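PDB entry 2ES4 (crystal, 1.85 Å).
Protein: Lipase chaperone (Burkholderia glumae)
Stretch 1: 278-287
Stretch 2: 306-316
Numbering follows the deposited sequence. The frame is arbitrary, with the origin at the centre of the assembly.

Stretch 1 278-287: AWQTRYQAYA
Stretch 2, residues 306-316: RIAQLRQQTFT

Two large aromatic side chains can dominate the contact between two helical stretches, and this pair from the Burkholderia glumae lipase chaperone is a compact example. Residues 278-287 lie within one helix, with phi/psi near -65/-41 throughout and backbone bonds such as Tyr 286 N to Arg 282 O at 3.0 Å. Residues 306-314 end a second helix with similar torsions, phi drifting to about -84° at Gln 313 and Thr 314. The N-to-C directions make an angle of 147°, roughly antiparallel, and the axes come no closer than 11.3 Å. The register is fixed where the CA atoms of Tyr 286 and Thr 314 lie 7.2 Å apart.

Across this gap, Tyr 286 makes the most extensive contact, with 133 Å² covered. Its CA-to-CB bond points toward the second helix, and with chi1 152° (t) and chi2 74° the side chain enters a hole formed by Ile 307, Leu 310, Arg 311 and Thr 314. Tyr 286 CE1 lies 3.7 Å from Leu 310 CD2, an apolar contact, with the leucine at chi1 t and chi2 p. At the end of the ring, Tyr 286 OH comes 3.5 Å from Ile 307 CG2 and 3.2 Å from Arg 311 CG; these are van der Waals neighbours, and the hydroxyl finds its hydrogen bond elsewhere in the structure. Nearer the backbone, Tyr 286 CB is 4.1 Å from Thr 314 CG2. That threonine, chi1 -55° (m), turns its hydroxyl back on its own helix, Thr 314 OG1 donating to Leu 310 O at 2.7 Å.

Phe 315, in the second stretch, is the other large contributor, with 106 Å² covered. It is the first residue to leave helical torsions, at phi/psi -114/99, although Phe 315 N still bonds to Arg 311 O at 2.9 Å. Its CA-to-CB bond points toward the first helix, and chi1 -58° (m) with chi2 -75° sets its ring edge against the face of Tyr 286. The centroids are 5.2 Å apart, the planes at 71°, and Phe 315 CE2 is 3.4 Å from Tyr 286 CG. Such a geometry brings the slightly positive ring hydrogens of one aromatic toward the electron-rich face of the other.

The same phenylalanine reaches Trp 279 (chi1 t, chi2 -104°), with Trp 279 CZ3 to Phe 315 CE1 at 3.7 Å and the planes oblique at 47°. Phe 315 CZ also lies 4.0 Å from Tyr 283 CA. Arg 282 NH1 lies 3.8 Å from Phe 315 CD1, near the planes of both the guanidinium and the ring. No hydrogen bond crosses between the stretches; the contact, burying 364 Å² in all, is largely van der Waals packing.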

ATOM      1  N   ALA B 278     -14.047   0.683  28.854  1.00 19.82           N
ATOM      2  CA  ALA B 278     -15.238   1.533  28.943  1.00 19.51           C
ATOM      3  C   ALA B 278     -16.101   1.350  27.706  1.00 20.07           C
ATOM      4  O   ALA B 278     -17.329   1.286  27.808  1.00 19.43           O
ATOM      5  CB  ALA B 278     -14.854   2.970  29.087  1.00 18.73           C
ATOM      6  N   TRP B 279     -15.450   1.226  26.549  1.00 18.70           N
ATOM      7  CA  TRP B 279     -16.159   1.003  25.293  1.00 20.76           C
ATOM      8  C   TRP B 279     -16.905  -0.326  25.355  1.00 21.21           C
ATOM      9  O   TRP B 279     -18.084  -0.393  24.995  1.00 19.37           O
ATOM     10  CB  TRP B 279     -15.192   1.020  24.095  1.00 19.41           C
ATOM     11  CG  TRP B 279     -15.758   0.392  22.833  1.00 20.29           C
ATOM     12  CD1 TRP B 279     -15.455  -0.843  22.327  1.00 21.28           C
ATOM     13  CD2 TRP B 279     -16.762   0.945  21.971  1.00 19.58           C
ATOM     14  NE1 TRP B 279     -16.214  -1.101  21.211  1.00 21.48           N
ATOM     15  CE2 TRP B 279     -17.024  -0.023  20.966  1.00 19.88           C
ATOM     16  CE3 TRP B 279     -17.470   2.164  21.947  1.00 18.81           C
ATOM     17  CZ2 TRP B 279     -17.971   0.187  19.940  1.00 19.62           C
ATOM     18  CZ3 TRP B 279     -18.417   2.380  20.923  1.00 21.73           C
ATOM     19  CH2 TRP B 279     -18.655   1.390  19.932  1.00 20.32           C
ATOM     20  N   GLN B 280     -16.206  -1.377  25.786  1.00 20.68           N
ATOM     21  CA  GLN B 280     -16.810  -2.704  25.888  1.00 23.99           C
ATOM     22  C   GLN B 280     -18.022  -2.691  26.805  1.00 23.28           C
ATOM     23  O   GLN B 280     -19.055  -3.254  26.463  1.00 22.32           O
ATOM     24  CB  GLN B 280     -15.797  -3.733  26.374  1.00 27.51           C
ATOM     25  CG  GLN B 280     -14.714  -4.061  25.354  1.00 34.48           C
ATOM     26  CD  GLN B 280     -13.605  -4.919  25.937  1.00 39.84           C
ATOM     27  OE1 GLN B 280     -13.857  -6.002  26.473  1.00 43.89           O
ATOM     28  NE2 GLN B 280     -12.367  -4.444  25.828  1.00 41.10           N
ATOM     29  N   THR B 281     -17.917  -1.975  27.923  1.00 22.15           N
ATOM     30  CA  THR B 281     -19.021  -1.870  28.875  1.00 22.59           C
ATOM     31  C   THR B 281     -20.215  -1.135  28.267  1.00 22.58           C
ATOM     32  O   THR B 281     -21.361  -1.581  28.404  1.00 20.72           O
ATOM     33  CB  THR B 281     -18.577  -1.165  30.165  1.00 24.23           C
ATOM     34  OG1 THR B 281     -17.582  -1.958  30.818  1.00 23.78           O
ATOM     35  CG2 THR B 281     -19.753  -0.948  31.120  1.00 26.46           C
ATOM     36  N   ARG B 282     -19.940  -0.021  27.590  1.00 19.82           N
ATOM     37  CA  ARG B 282     -20.995   0.765  26.956  1.00 20.13           C
ATOM     38  C   ARG B 282     -21.649   0.015  25.804  1.00 20.47           C
ATOM     39  O   ARG B 282     -22.872   0.061  25.653  1.00 20.17           O
ATOM     40  CB  ARG B 282     -20.462   2.113  26.479  1.00 19.61           C
ATOM     41  CG  ARG B 282     -20.051   3.048  27.617  1.00 20.27           C
ATOM     42  CD  ARG B 282     -19.591   4.419  27.121  1.00 18.80           C
ATOM     43  NE  ARG B 282     -18.298   4.385  26.428  1.00 20.18           N
ATOM     44  CZ  ARG B 282     -18.133   4.528  25.114  1.00 20.62           C
ATOM     45  NH1 ARG B 282     -19.183   4.706  24.315  1.00 17.78           N
ATOM     46  NH2 ARG B 282     -16.911   4.512  24.596  1.00 19.74           N
ATOM     47  N   TYR B 283     -20.846  -0.713  25.025  1.00 18.45           N
ATOM     48  CA  TYR B 283     -21.381  -1.482  23.912  1.00 19.24           C
ATOM     49  C   TYR B 283     -22.263  -2.623  24.426  1.00 20.16           C
ATOM     50  O   TYR B 283     -23.322  -2.894  23.853  1.00 19.90           O
ATOM     51  CB  TYR B 283     -20.268  -2.034  23.012  1.00 19.36           C
ATOM     52  CG  TYR B 283     -20.817  -2.847  21.863  1.00 18.40           C
ATOM     53  CD1 TYR B 283     -21.495  -2.221  20.795  1.00 19.18           C
ATOM     54  CD2 TYR B 283     -20.761  -4.258  21.888  1.00 20.53           C
ATOM     55  CE1 TYR B 283     -22.111  -2.983  19.782  1.00 19.04           C
ATOM     56  CE2 TYR B 283     -21.373  -5.022  20.883  1.00 20.59           C
ATOM     57  CZ  TYR B 283     -22.047  -4.381  19.841  1.00 21.27           C
ATOM     58  OH  TYR B 283     -22.638  -5.138  18.863  1.00 19.17           O
ATOM     59  N   GLN B 284     -21.819  -3.285  25.494  1.00 20.97           N
ATOM     60  CA  GLN B 284     -22.581  -4.387  26.082  1.00 23.77           C
ATOM     61  C   GLN B 284     -23.920  -3.927  26.659  1.00 23.02           C
ATOM     62  O   GLN B 284     -24.915  -4.652  26.563  1.00 23.84           O
ATOM     63  CB  GLN B 284     -21.766  -5.111  27.148  1.00 22.97           C
ATOM     64  CG  GLN B 284     -20.588  -5.901  26.595  1.00 29.51           C
ATOM     65  N   ALA B 285     -23.952  -2.717  27.222  1.00 22.43           N
ATOM     66  CA  ALA B 285     -25.188  -2.155  27.785  1.00 22.86           C
ATOM     67  C   ALA B 285     -26.136  -1.830  26.640  1.00 23.07           C
ATOM     68  O   ALA B 285     -27.332  -2.124  26.703  1.00 21.85           O
ATOM     69  CB  ALA B 285     -24.896  -0.910  28.596  1.00 24.36           C
ATOM     70  N   TYR B 286     -25.575  -1.275  25.568  1.00 20.37           N
ATOM     71  CA  TYR B 286     -26.344  -0.953  24.380  1.00 19.92           C
ATOM     72  C   TYR B 286     -26.911  -2.248  23.785  1.00 20.25           C
ATOM     73  O   TYR B 286     -28.067  -2.278  23.371  1.00 20.47           O
ATOM     74  CB  TYR B 286     -25.456  -0.242  23.357  1.00 19.55           C
ATOM     75  CG  TYR B 286     -25.881  -0.436  21.918  1.00 17.90           C
ATOM     76  CD1 TYR B 286     -27.010   0.227  21.402  1.00 19.17           C
ATOM     77  CD2 TYR B 286     -25.206  -1.356  21.091  1.00 18.10           C
ATOM     78  CE1 TYR B 286     -27.463  -0.036  20.102  1.00 19.39           C
ATOM     79  CE2 TYR B 286     -25.649  -1.627  19.797  1.00 18.21           C
ATOM     80  CZ  TYR B 286     -26.776  -0.967  19.312  1.00 19.44           C
ATOM     81  OH  TYR B 286     -27.216  -1.232  18.045  1.00 21.89           O
ATOM     82  N   ALA B 287     -26.069  -3.280  23.703  1.00 19.92           N
ATOM     83  CA  ALA B 287     -26.463  -4.576  23.143  1.00 21.86           C
ATOM     84  C   ALA B 287     -27.719  -5.156  23.786  1.00 23.15           C
ATOM     85  O   ALA B 287     -28.538  -5.761  23.095  1.00 23.51           O
ATOM     86  CB  ALA B 287     -25.323  -5.567  23.229  1.00 21.27           C
ATOM     87  N   ARG B 306     -35.267   1.319  13.971  1.00 26.21           N
ATOM     88  CA  ARG B 306     -35.382   1.597  15.406  1.00 26.27           C
ATOM     89  C   ARG B 306     -34.047   1.371  16.109  1.00 25.58           C
ATOM     90  O   ARG B 306     -33.677   2.129  17.007  1.00 26.48           O
ATOM     91  CB  ARG B 306     -36.455   0.722  16.051  1.00 27.00           C
ATOM     92  CG  ARG B 306     -37.872   1.030  15.602  1.00 29.85           C
ATOM     93  N   ILE B 307     -33.319   0.342  15.670  1.00 24.92           N
ATOM     94  CA  ILE B 307     -32.005   0.021  16.227  1.00 24.22           C
ATOM     95  C   ILE B 307     -31.005   1.106  15.825  1.00 25.57           C
ATOM     96  O   ILE B 307     -30.174   1.520  16.640  1.00 23.86           O
ATOM     97  CB  ILE B 307     -31.526  -1.384  15.772  1.00 25.08           C
ATOM     98  CG1 ILE B 307     -32.325  -2.457  16.516  1.00 23.96           C
ATOM     99  CG2 ILE B 307     -30.022  -1.576  16.034  1.00 23.01           C
ATOM    100  CD1 ILE B 307     -32.015  -3.884  16.107  1.00 25.10           C
ATOM    101  N   ALA B 308     -31.114   1.581  14.582  1.00 23.75           N
ATOM    102  CA  ALA B 308     -30.240   2.644  14.086  1.00 25.28           C
ATOM    103  C   ALA B 308     -30.426   3.902  14.924  1.00 26.38           C
ATOM    104  O   ALA B 308     -29.452   4.574  15.279  1.00 26.45           O
ATOM    105  CB  ALA B 308     -30.520   2.935  12.626  1.00 24.74           C
ATOM    106  N   GLN B 309     -31.677   4.168  15.296  1.00 25.53           N
ATOM    107  CA  GLN B 309     -32.017   5.320  16.119  1.00 27.08           C
ATOM    108  C   GLN B 309     -31.422   5.173  17.514  1.00 25.69           C
ATOM    109  O   GLN B 309     -30.836   6.121  18.037  1.00 24.54           O
ATOM    110  CB  GLN B 309     -33.532   5.482  16.205  1.00 29.91           C
ATOM    111  CG  GLN B 309     -33.994   6.622  17.095  1.00 35.10           C
ATOM    112  CD  GLN B 309     -35.488   6.817  17.059  1.00 39.18           C
ATOM    113  OE1 GLN B 309     -36.257   5.909  17.382  1.00 41.63           O
ATOM    114  NE2 GLN B 309     -35.913   8.008  16.661  1.00 40.28           N
ATOM    115  N   LEU B 310     -31.559   3.982  18.097  1.00 24.23           N
ATOM    116  CA  LEU B 310     -31.011   3.706  19.422  1.00 23.35           C
ATOM    117  C   LEU B 310     -29.497   3.891  19.402  1.00 21.88           C
ATOM    118  O   LEU B 310     -28.937   4.465  20.331  1.00 21.93           O
ATOM    119  CB  LEU B 310     -31.343   2.279  19.869  1.00 23.79           C
ATOM    120  CG  LEU B 310     -30.673   1.804  21.164  1.00 23.91           C
ATOM    121  CD1 LEU B 310     -31.191   2.586  22.362  1.00 25.39           C
ATOM    122  CD2 LEU B 310     -30.886   0.336  21.347  1.00 22.93           C
ATOM    123  N   ARG B 311     -28.856   3.433  18.327  1.00 21.79           N
ATOM    124  CA  ARG B 311     -27.408   3.565  18.183  1.00 23.49           C
ATOM    125  C   ARG B 311     -26.993   5.024  18.128  1.00 23.51           C
ATOM    126  O   ARG B 311     -26.051   5.425  18.809  1.00 22.09           O
ATOM    127  CB  ARG B 311     -26.923   2.875  16.926  1.00 26.52           C
ATOM    128  CG  ARG B 311     -26.167   1.618  17.166  1.00 30.84           C
ATOM    129  CD  ARG B 311     -25.456   1.083  15.954  1.00 33.29           C
ATOM    130  NE  ARG B 311     -26.325   0.599  14.888  1.00 38.14           N
ATOM    131  CZ  ARG B 311     -26.766   1.347  13.881  1.00 42.21           C
ATOM    132  NH1 ARG B 311     -26.427   2.633  13.795  1.00 46.19           N
ATOM    133  NH2 ARG B 311     -27.575   0.820  12.978  1.00 42.42           N
ATOM    134  N   GLN B 312     -27.734   5.815  17.349  1.00 23.62           N
ATOM    135  CA  GLN B 312     -27.477   7.247  17.201  1.00 26.73           C
ATOM    136  C   GLN B 312     -27.651   8.027  18.491  1.00 26.72           C
ATOM    137  O   GLN B 312     -26.953   9.014  18.720  1.00 25.29           O
ATOM    138  CB  GLN B 312     -28.384   7.848  16.125  1.00 30.45           C
ATOM    139  CG  GLN B 312     -27.724   8.065  14.768  1.00 39.87           C
ATOM    140  CD  GLN B 312     -27.288   6.776  14.093  1.00 43.69           C
ATOM    141  OE1 GLN B 312     -26.324   6.135  14.511  1.00 47.73           O
ATOM    142  NE2 GLN B 312     -27.997   6.391  13.039  1.00 47.02           N
ATOM    143  N   GLN B 313     -28.571   7.575  19.337  1.00 25.69           N
ATOM    144  CA  GLN B 313     -28.829   8.245  20.608  1.00 26.03           C
ATOM    145  C   GLN B 313     -27.864   7.817  21.703  1.00 24.48           C
ATOM    146  O   GLN B 313     -27.544   8.602  22.597  1.00 23.53           O
ATOM    147  CB  GLN B 313     -30.264   7.986  21.067  1.00 28.84           C
ATOM    148  CG  GLN B 313     -31.321   8.417  20.066  1.00 34.68           C
ATOM    149  CD  GLN B 313     -32.720   8.014  20.482  1.00 38.43           C
ATOM    150  OE1 GLN B 313     -32.977   6.856  20.819  1.00 42.00           O
ATOM    151  NE2 GLN B 313     -33.638   8.970  20.451  1.00 42.65           N
ATOM    152  N   THR B 314     -27.386   6.580  21.610  1.00 21.79           N
ATOM    153  CA  THR B 314     -26.474   6.007  22.598  1.00 21.06           C
ATOM    154  C   THR B 314     -25.002   6.378  22.394  1.00 20.72           C
ATOM    155  O   THR B 314     -24.269   6.593  23.366  1.00 20.32           O
ATOM    156  CB  THR B 314     -26.606   4.460  22.617  1.00 21.94           C
ATOM    157  OG1 THR B 314     -27.977   4.103  22.843  1.00 21.95           O
ATOM    158  CG2 THR B 314     -25.752   3.840  23.712  1.00 21.76           C
ATOM    159  N   PHE B 315     -24.568   6.397  21.139  1.00 19.01           N
ATOM    160  CA  PHE B 315     -23.183   6.693  20.802  1.00 19.11           C
ATOM    161  C   PHE B 315     -23.123   8.004  20.047  1.00 19.13           C
ATOM    162  O   PHE B 315     -23.383   8.053  18.841  1.00 19.41           O
ATOM    163  CB  PHE B 315     -22.618   5.561  19.948  1.00 19.10           C
ATOM    164  CG  PHE B 315     -22.677   4.221  20.605  1.00 21.04           C
ATOM    165  CD1 PHE B 315     -21.775   3.889  21.632  1.00 20.25           C
ATOM    166  CD2 PHE B 315     -23.649   3.286  20.221  1.00 21.23           C
ATOM    167  CE1 PHE B 315     -21.842   2.633  22.274  1.00 21.34           C
ATOM    168  CE2 PHE B 315     -23.725   2.035  20.851  1.00 19.87           C
ATOM    169  CZ  PHE B 315     -22.822   1.707  21.878  1.00 20.99           C
ATOM    170  N   THR B 316     -22.795   9.073  20.768  1.00 17.30           N
ATOM    171  CA  THR B 316     -22.741  10.397  20.171  1.00 19.44           C
ATOM    172  C   THR B 316     -21.352  10.967  19.930  1.00 21.15           C
ATOM    173  O   THR B 316     -21.213  12.036  19.327  1.00 21.74           O
ATOM    174  CB  THR B 316     -23.610  11.381  20.945  1.00 18.75           C
ATOM    175  OG1 THR B 316     -23.204  11.415  22.315  1.00 19.30           O
ATOM    176  CG2 THR B 316     -25.086  10.969  20.862  1.00 20.73           C
TER